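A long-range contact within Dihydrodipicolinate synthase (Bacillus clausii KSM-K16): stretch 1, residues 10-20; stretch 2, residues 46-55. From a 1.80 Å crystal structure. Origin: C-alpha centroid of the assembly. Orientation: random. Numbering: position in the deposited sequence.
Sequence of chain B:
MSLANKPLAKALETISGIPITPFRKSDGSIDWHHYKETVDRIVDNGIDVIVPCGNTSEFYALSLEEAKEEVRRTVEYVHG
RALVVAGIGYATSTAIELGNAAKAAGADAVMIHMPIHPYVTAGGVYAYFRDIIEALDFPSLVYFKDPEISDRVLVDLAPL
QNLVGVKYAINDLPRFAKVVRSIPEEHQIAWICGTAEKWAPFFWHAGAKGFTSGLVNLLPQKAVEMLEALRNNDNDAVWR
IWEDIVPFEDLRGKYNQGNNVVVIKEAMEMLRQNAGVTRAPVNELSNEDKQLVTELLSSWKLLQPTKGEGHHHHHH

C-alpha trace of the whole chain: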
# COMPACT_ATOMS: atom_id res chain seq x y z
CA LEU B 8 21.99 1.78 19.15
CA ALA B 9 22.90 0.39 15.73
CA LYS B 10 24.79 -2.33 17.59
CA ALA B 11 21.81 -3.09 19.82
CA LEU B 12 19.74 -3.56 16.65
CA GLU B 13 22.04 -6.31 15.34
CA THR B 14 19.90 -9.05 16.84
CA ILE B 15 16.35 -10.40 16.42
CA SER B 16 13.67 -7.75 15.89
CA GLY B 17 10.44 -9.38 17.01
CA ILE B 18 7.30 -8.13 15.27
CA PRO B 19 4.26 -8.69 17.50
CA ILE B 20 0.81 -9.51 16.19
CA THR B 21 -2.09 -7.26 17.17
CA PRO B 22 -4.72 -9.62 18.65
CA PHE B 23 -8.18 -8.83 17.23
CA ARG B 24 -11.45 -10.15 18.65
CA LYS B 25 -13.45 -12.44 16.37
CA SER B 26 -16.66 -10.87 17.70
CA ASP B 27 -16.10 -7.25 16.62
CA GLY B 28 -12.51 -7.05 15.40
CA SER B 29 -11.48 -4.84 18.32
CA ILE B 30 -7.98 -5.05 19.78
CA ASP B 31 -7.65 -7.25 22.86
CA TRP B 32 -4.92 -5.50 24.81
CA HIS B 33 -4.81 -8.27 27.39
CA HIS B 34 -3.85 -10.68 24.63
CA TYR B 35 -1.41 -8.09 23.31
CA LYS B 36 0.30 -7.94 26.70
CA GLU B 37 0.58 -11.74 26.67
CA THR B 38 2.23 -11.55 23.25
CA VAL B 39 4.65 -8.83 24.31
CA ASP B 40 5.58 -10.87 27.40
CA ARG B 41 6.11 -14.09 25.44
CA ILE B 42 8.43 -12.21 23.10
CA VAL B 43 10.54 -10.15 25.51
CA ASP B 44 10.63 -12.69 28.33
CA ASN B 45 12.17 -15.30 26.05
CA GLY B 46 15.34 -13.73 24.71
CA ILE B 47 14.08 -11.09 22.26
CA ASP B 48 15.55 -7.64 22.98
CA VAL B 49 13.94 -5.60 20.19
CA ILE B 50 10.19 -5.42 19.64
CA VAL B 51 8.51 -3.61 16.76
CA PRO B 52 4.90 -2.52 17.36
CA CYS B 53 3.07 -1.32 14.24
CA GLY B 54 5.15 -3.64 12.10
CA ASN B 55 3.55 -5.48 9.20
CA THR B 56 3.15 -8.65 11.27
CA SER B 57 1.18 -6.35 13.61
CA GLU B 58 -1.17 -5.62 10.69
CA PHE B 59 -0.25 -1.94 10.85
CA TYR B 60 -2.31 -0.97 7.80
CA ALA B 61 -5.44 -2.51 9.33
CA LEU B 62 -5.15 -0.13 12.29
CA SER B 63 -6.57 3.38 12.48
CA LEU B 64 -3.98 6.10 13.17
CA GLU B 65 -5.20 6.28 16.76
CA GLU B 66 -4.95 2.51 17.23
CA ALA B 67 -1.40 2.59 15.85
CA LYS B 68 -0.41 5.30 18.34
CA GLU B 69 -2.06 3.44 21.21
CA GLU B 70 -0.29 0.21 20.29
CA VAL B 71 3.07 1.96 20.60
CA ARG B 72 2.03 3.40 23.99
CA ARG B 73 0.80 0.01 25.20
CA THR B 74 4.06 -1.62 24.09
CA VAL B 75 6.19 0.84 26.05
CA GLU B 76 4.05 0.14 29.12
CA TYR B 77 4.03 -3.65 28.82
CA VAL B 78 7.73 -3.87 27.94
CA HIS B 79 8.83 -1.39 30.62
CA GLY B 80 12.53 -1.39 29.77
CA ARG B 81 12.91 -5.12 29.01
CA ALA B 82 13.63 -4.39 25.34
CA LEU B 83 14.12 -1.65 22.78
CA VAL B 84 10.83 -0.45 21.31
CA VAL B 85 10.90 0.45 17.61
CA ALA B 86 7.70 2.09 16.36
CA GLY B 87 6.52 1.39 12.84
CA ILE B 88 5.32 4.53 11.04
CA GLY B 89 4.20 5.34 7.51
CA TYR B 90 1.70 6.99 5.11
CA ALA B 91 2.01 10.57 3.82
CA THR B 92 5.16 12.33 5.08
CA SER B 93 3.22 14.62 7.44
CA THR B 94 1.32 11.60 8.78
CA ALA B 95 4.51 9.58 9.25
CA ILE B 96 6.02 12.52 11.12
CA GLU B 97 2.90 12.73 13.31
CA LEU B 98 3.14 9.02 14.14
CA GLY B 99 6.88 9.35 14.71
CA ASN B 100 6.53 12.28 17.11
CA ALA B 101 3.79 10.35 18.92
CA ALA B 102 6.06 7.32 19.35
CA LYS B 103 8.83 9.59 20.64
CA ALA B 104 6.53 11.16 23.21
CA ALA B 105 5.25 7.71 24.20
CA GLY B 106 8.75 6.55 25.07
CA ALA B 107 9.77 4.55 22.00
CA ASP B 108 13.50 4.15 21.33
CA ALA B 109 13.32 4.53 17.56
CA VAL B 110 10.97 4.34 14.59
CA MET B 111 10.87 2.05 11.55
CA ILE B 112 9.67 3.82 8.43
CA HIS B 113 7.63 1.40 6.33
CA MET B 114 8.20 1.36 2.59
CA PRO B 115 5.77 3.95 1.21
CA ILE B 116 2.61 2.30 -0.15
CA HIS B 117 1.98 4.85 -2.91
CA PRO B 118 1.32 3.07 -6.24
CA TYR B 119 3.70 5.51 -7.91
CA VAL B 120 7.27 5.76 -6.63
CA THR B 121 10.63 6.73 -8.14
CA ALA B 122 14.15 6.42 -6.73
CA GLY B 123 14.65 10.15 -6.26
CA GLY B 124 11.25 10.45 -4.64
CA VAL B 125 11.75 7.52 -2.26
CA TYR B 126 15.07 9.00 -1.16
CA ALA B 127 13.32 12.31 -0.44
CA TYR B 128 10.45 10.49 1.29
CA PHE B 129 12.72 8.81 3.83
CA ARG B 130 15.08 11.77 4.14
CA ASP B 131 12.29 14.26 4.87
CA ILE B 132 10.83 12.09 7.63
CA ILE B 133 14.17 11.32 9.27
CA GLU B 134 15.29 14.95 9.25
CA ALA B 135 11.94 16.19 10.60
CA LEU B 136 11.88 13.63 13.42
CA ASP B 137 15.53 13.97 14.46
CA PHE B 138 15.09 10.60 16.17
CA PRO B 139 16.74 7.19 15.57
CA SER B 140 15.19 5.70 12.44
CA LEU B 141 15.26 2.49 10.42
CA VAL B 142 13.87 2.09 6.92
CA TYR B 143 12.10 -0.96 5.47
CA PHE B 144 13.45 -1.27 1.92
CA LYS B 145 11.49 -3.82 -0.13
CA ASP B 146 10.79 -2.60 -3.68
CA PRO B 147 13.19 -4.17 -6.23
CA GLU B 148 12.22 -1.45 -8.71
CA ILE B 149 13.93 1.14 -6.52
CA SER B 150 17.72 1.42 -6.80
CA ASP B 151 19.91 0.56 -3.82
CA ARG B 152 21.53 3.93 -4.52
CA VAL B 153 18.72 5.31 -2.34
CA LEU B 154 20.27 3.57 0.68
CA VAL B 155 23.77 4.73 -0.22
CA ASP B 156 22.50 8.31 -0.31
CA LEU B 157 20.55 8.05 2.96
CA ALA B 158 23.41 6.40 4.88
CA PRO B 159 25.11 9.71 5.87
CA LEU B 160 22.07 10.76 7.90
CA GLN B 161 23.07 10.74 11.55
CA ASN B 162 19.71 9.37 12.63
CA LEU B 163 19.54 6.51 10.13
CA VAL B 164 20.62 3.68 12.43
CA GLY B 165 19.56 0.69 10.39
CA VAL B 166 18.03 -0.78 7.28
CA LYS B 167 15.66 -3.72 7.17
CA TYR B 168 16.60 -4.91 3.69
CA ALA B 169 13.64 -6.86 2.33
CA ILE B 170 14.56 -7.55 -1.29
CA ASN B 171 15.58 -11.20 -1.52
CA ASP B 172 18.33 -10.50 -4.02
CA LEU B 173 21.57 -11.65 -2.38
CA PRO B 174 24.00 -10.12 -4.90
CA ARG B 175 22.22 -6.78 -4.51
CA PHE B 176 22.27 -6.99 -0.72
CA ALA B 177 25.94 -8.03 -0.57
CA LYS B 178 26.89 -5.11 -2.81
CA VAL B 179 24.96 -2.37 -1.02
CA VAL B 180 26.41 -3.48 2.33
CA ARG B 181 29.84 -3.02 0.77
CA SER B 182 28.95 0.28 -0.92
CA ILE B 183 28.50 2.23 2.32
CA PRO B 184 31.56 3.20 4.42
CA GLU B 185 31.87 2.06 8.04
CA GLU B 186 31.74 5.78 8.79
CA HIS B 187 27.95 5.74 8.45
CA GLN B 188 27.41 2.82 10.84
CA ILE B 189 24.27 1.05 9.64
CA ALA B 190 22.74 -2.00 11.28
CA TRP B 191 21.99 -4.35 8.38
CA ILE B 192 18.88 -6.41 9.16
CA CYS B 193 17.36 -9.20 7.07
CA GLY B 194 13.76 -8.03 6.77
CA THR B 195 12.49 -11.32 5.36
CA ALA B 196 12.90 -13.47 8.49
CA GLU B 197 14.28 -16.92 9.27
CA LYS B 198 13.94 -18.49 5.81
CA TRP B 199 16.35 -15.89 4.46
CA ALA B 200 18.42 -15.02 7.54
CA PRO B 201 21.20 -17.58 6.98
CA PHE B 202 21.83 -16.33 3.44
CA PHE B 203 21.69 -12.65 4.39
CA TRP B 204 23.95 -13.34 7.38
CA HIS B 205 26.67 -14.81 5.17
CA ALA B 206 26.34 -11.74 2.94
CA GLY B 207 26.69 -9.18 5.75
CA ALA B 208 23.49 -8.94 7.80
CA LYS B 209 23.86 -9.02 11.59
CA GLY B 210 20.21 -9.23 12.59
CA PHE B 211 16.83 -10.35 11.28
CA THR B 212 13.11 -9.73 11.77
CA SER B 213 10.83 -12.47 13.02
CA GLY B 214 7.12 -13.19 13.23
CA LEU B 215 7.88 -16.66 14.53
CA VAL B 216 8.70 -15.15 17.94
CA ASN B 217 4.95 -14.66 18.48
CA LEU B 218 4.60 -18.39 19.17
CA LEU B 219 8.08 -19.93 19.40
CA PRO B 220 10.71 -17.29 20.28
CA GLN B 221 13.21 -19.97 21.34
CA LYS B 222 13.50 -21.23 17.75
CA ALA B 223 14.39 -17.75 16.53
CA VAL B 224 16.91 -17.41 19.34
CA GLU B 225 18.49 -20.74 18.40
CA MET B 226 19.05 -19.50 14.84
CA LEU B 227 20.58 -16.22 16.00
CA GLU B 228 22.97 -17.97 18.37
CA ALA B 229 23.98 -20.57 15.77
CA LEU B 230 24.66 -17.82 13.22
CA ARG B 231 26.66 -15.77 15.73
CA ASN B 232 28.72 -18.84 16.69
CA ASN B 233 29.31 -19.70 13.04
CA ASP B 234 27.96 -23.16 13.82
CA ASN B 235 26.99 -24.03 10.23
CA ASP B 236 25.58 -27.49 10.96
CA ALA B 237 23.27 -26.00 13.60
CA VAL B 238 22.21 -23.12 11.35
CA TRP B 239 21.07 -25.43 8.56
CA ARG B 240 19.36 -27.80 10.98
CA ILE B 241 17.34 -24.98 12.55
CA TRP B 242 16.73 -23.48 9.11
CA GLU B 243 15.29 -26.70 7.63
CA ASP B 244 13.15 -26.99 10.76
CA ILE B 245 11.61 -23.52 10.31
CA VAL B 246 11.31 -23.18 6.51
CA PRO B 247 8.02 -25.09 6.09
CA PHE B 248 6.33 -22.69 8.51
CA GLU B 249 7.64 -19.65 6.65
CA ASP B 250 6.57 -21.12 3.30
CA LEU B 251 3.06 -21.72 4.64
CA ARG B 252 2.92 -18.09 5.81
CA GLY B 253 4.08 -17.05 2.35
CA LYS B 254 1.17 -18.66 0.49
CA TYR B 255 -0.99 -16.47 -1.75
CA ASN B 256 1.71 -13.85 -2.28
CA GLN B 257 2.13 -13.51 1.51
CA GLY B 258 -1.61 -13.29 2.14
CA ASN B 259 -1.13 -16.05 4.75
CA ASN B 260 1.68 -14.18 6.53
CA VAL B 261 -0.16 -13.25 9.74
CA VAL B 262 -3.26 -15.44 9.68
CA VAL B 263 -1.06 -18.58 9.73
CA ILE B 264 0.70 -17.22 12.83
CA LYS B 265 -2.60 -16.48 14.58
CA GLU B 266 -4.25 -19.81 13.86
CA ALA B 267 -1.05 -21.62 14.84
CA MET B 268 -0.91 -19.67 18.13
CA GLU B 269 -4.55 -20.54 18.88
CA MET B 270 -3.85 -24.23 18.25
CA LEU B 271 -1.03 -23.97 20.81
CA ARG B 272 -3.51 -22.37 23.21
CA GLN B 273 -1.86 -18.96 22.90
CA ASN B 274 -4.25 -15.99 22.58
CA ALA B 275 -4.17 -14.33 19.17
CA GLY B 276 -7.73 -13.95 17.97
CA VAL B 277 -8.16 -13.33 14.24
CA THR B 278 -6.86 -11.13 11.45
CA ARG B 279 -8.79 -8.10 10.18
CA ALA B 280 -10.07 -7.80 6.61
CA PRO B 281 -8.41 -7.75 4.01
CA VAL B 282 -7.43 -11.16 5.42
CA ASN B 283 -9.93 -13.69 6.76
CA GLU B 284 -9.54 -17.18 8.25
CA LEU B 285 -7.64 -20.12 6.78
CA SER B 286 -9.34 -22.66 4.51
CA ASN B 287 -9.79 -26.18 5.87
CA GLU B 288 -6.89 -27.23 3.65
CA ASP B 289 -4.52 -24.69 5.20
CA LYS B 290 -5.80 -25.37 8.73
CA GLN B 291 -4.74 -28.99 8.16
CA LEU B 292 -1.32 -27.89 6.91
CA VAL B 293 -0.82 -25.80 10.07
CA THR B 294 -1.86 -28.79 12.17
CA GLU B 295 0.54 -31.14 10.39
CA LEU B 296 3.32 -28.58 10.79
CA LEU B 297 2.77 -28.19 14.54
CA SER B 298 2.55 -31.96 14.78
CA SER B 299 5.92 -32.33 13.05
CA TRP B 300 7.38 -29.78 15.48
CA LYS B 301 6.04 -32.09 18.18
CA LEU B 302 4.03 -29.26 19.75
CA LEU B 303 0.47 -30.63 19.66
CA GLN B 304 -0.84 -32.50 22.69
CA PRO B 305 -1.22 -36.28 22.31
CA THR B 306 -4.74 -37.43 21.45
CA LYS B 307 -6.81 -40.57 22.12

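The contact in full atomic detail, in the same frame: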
# COMPACT_ATOMS: atom_id res chain seq x y z
N LYS B 10 24.27 -1.06 17.11
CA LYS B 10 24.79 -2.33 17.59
C LYS B 10 23.71 -3.13 18.29
O LYS B 10 23.61 -4.34 18.11
CB LYS B 10 25.96 -2.10 18.55
CG LYS B 10 27.15 -1.41 17.92
CD LYS B 10 27.79 -2.28 16.85
CE LYS B 10 28.86 -1.51 16.09
NZ LYS B 10 29.88 -0.93 17.02
N ALA B 11 22.89 -2.45 19.08
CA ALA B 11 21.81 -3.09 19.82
C ALA B 11 20.76 -3.66 18.86
O ALA B 11 20.01 -4.57 19.22
CB ALA B 11 21.16 -2.10 20.76
N LEU B 12 20.70 -3.11 17.65
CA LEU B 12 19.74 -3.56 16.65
C LEU B 12 20.22 -4.77 15.85
O LEU B 12 19.46 -5.35 15.06
CB LEU B 12 19.40 -2.42 15.69
CG LEU B 12 18.54 -1.30 16.32
CD1 LEU B 12 18.52 -0.09 15.41
CD2 LEU B 12 17.13 -1.83 16.56
N GLU B 13 21.48 -5.15 16.04
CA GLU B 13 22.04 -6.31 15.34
C GLU B 13 21.69 -7.54 16.18
O GLU B 13 22.53 -8.12 16.87
CB GLU B 13 23.56 -6.16 15.20
CG GLU B 13 23.95 -4.90 14.42
CD GLU B 13 25.44 -4.79 14.19
OE1 GLU B 13 26.21 -5.25 15.05
OE2 GLU B 13 25.83 -4.23 13.15
N THR B 14 20.42 -7.92 16.10
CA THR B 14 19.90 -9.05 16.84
C THR B 14 18.54 -9.36 16.21
O THR B 14 18.29 -8.97 15.08
CB THR B 14 19.71 -8.66 18.33
OG1 THR B 14 19.25 -9.79 19.08
CG2 THR B 14 18.71 -7.51 18.47
N ILE B 15 17.68 -10.07 16.93
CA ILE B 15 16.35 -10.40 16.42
C ILE B 15 15.38 -9.26 16.72
O ILE B 15 15.28 -8.81 17.86
CB ILE B 15 15.77 -11.67 17.09
CG1 ILE B 15 16.61 -12.90 16.75
CG2 ILE B 15 14.32 -11.88 16.64
CD1 ILE B 15 16.30 -14.10 17.63
N SER B 16 14.68 -8.78 15.70
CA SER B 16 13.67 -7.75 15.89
C SER B 16 12.34 -8.49 15.82
O SER B 16 11.91 -8.90 14.74
CB SER B 16 13.73 -6.69 14.78
OG SER B 16 14.80 -5.78 15.00
N GLY B 17 11.71 -8.68 16.97
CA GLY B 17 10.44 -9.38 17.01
C GLY B 17 9.30 -8.47 16.63
O GLY B 17 9.19 -7.36 17.16
N ILE B 18 8.44 -8.92 15.72
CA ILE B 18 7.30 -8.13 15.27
C ILE B 18 6.07 -8.78 15.85
O ILE B 18 5.64 -9.84 15.39
CB ILE B 18 7.17 -8.13 13.73
CG1 ILE B 18 8.55 -8.06 13.07
CG2 ILE B 18 6.30 -6.95 13.30
CD1 ILE B 18 9.38 -6.86 13.45
N PRO B 19 5.45 -8.14 16.85
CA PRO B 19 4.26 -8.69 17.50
C PRO B 19 2.99 -8.58 16.68
O PRO B 19 2.81 -7.63 15.91
CB PRO B 19 4.17 -7.87 18.78
CG PRO B 19 4.56 -6.50 18.28
CD PRO B 19 5.76 -6.79 17.37
N ILE B 20 2.10 -9.55 16.85
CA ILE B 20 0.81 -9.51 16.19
C ILE B 20 -0.04 -8.55 17.02
O ILE B 20 0.32 -8.21 18.16
CB ILE B 20 0.09 -10.87 16.24
CG1 ILE B 20 -0.01 -11.33 17.70
CG2 ILE B 20 0.80 -11.88 15.38
CD1 ILE B 20 -1.13 -12.33 17.96
N GLY B 46 14.15 -14.01 25.47
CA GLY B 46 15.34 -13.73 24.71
C GLY B 46 15.32 -12.67 23.61
O GLY B 46 16.37 -12.38 23.04
N ILE B 47 14.16 -12.11 23.31
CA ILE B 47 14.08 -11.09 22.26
C ILE B 47 14.25 -9.71 22.90
O ILE B 47 13.51 -9.34 23.82
CB ILE B 47 12.73 -11.16 21.51
CG1 ILE B 47 12.45 -12.60 21.08
CG2 ILE B 47 12.78 -10.26 20.28
CD1 ILE B 47 13.55 -13.24 20.25
N ASP B 48 15.23 -8.95 22.41
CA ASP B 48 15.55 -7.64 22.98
C ASP B 48 15.12 -6.43 22.16
O ASP B 48 15.42 -5.30 22.53
CB ASP B 48 17.05 -7.56 23.27
CG ASP B 48 17.55 -8.77 24.05
OD1 ASP B 48 16.85 -9.22 24.99
OD2 ASP B 48 18.65 -9.27 23.74
N VAL B 49 14.45 -6.67 21.04
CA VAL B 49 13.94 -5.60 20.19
C VAL B 49 12.54 -6.00 19.77
O VAL B 49 12.33 -7.10 19.24
CB VAL B 49 14.81 -5.40 18.92
CG1 VAL B 49 14.20 -4.30 18.05
CG2 VAL B 49 16.24 -5.04 19.30
N ILE B 50 11.57 -5.13 20.02
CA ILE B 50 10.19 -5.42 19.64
C ILE B 50 9.71 -4.27 18.76
O ILE B 50 10.03 -3.10 19.01
CB ILE B 50 9.29 -5.61 20.89
CG1 ILE B 50 7.93 -6.15 20.45
CG2 ILE B 50 9.18 -4.30 21.66
CD1 ILE B 50 7.05 -6.62 21.60
N VAL B 51 8.96 -4.61 17.72
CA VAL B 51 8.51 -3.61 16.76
C VAL B 51 7.00 -3.46 16.60
O VAL B 51 6.41 -4.03 15.68
CB VAL B 51 9.12 -3.92 15.37
CG1 VAL B 51 8.87 -2.77 14.41
CG2 VAL B 51 10.62 -4.18 15.52
N PRO B 52 6.35 -2.70 17.49
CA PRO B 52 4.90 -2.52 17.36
C PRO B 52 4.63 -1.78 16.05
O PRO B 52 5.49 -1.06 15.55
CB PRO B 52 4.54 -1.69 18.59
CG PRO B 52 5.81 -0.91 18.87
CD PRO B 52 6.88 -1.97 18.66
N CYS B 53 3.43 -1.97 15.50
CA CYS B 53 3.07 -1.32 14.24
C CYS B 53 3.92 -1.80 13.07
O CYS B 53 4.16 -1.06 12.11
CB CYS B 53 3.16 0.20 14.38
SG CYS B 53 1.77 0.88 15.32
N GLY B 54 4.38 -3.04 13.17
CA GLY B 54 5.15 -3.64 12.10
C GLY B 54 4.13 -4.28 11.18
O GLY B 54 2.93 -4.23 11.47
N ASN B 55 4.55 -4.88 10.08
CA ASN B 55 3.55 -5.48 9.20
C ASN B 55 2.93 -6.75 9.78
O ASN B 55 1.79 -7.06 9.48
CB ASN B 55 4.15 -5.72 7.82
CG ASN B 55 3.97 -4.52 6.90
OD1 ASN B 55 4.85 -4.18 6.12
ND2 ASN B 55 2.81 -3.86 7.00
O HOH W 1 16.56 -9.80 20.10
O HOH W 2 20.30 -8.55 21.79

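Where two parallel strands pair over only a few residues, side-chain fit supplies much of the contact. Residues 10-20 and 46-55 of this dihydrodipicolinate synthase illustrate the principle. Their backbones are joined directly at one residue, Gly-17, which bonds through both its polar atoms: its N donates to Val-49 O (2.8 Å) and its O accepts from Val-51 N (2.8 Å). Ile-50, the bridge partner between these two, turns its CA toward the same carbonyl, with CA 3.3 Å from Gly-17 O in a CA-H...O contact.

Glycine suits this position because the space beside it is already taken. A CB on Gly-17 would lie on the same face as the side chain of Ile-50 and only 3.2 Å from Ile-47 CG2, a tight fit. Ile-47, with chi1 and chi2 both m, places its CG2 3.8 Å from Gly-17 N, while its CD1 meets Ile-15 CD1 at 3.9 Å. Ile-15 reaches this meeting with a different conformation, chi1 m and chi2 t, which extends its longer branch.

On the other face sits Val-49, the residue most covered by the opposing stretch. Its chi1 is t, and its two methyls find different neighbours: Val-49 CG1 lies 3.4 Å from Ser-16 OG and 4.1 Å from Leu-12 CD2, whereas Val-49 CG2 lies 3.6 Å from Thr-14 CG2. Leu-12 points its CA-to-CB bond away, yet its m,t conformation brings the end of the side chain back within reach. Val-49 N is buried with no partner in the model.

Thr-14 serves two chemistries at once. With chi1 t, its methyl packs on Val-49 while Thr-14 OG1 binds water 1 (2.9 Å). That water also donates to Ile-15 O (2.8 Å) and accepts from Asp-48 N (2.8 Å), bridging the stretches where no direct bond forms. A second water links Thr-14 OG1 (3.2 Å) to Asp-48 OD2 (2.7 Å).

Beyond the bridges, Ile-18 folds back in an m,m conformation, so that its CD1 reaches Val-51 CB at 3.5 Å and its CG2 lies 3.7 Å from Gly-54 CA. Here again glycine leaves necessary room: a CB on Gly-54 would come within 2.4 Å of Ile-18 CG2, a clash. Pro-19, whose nitrogen has no hydrogen to donate, lays its ring against the partner, with CD 3.8 Å from Ile-50 CG1 and 3.3 Å from Val-51 O. Altogether 581 Å² is buried, both sides summed.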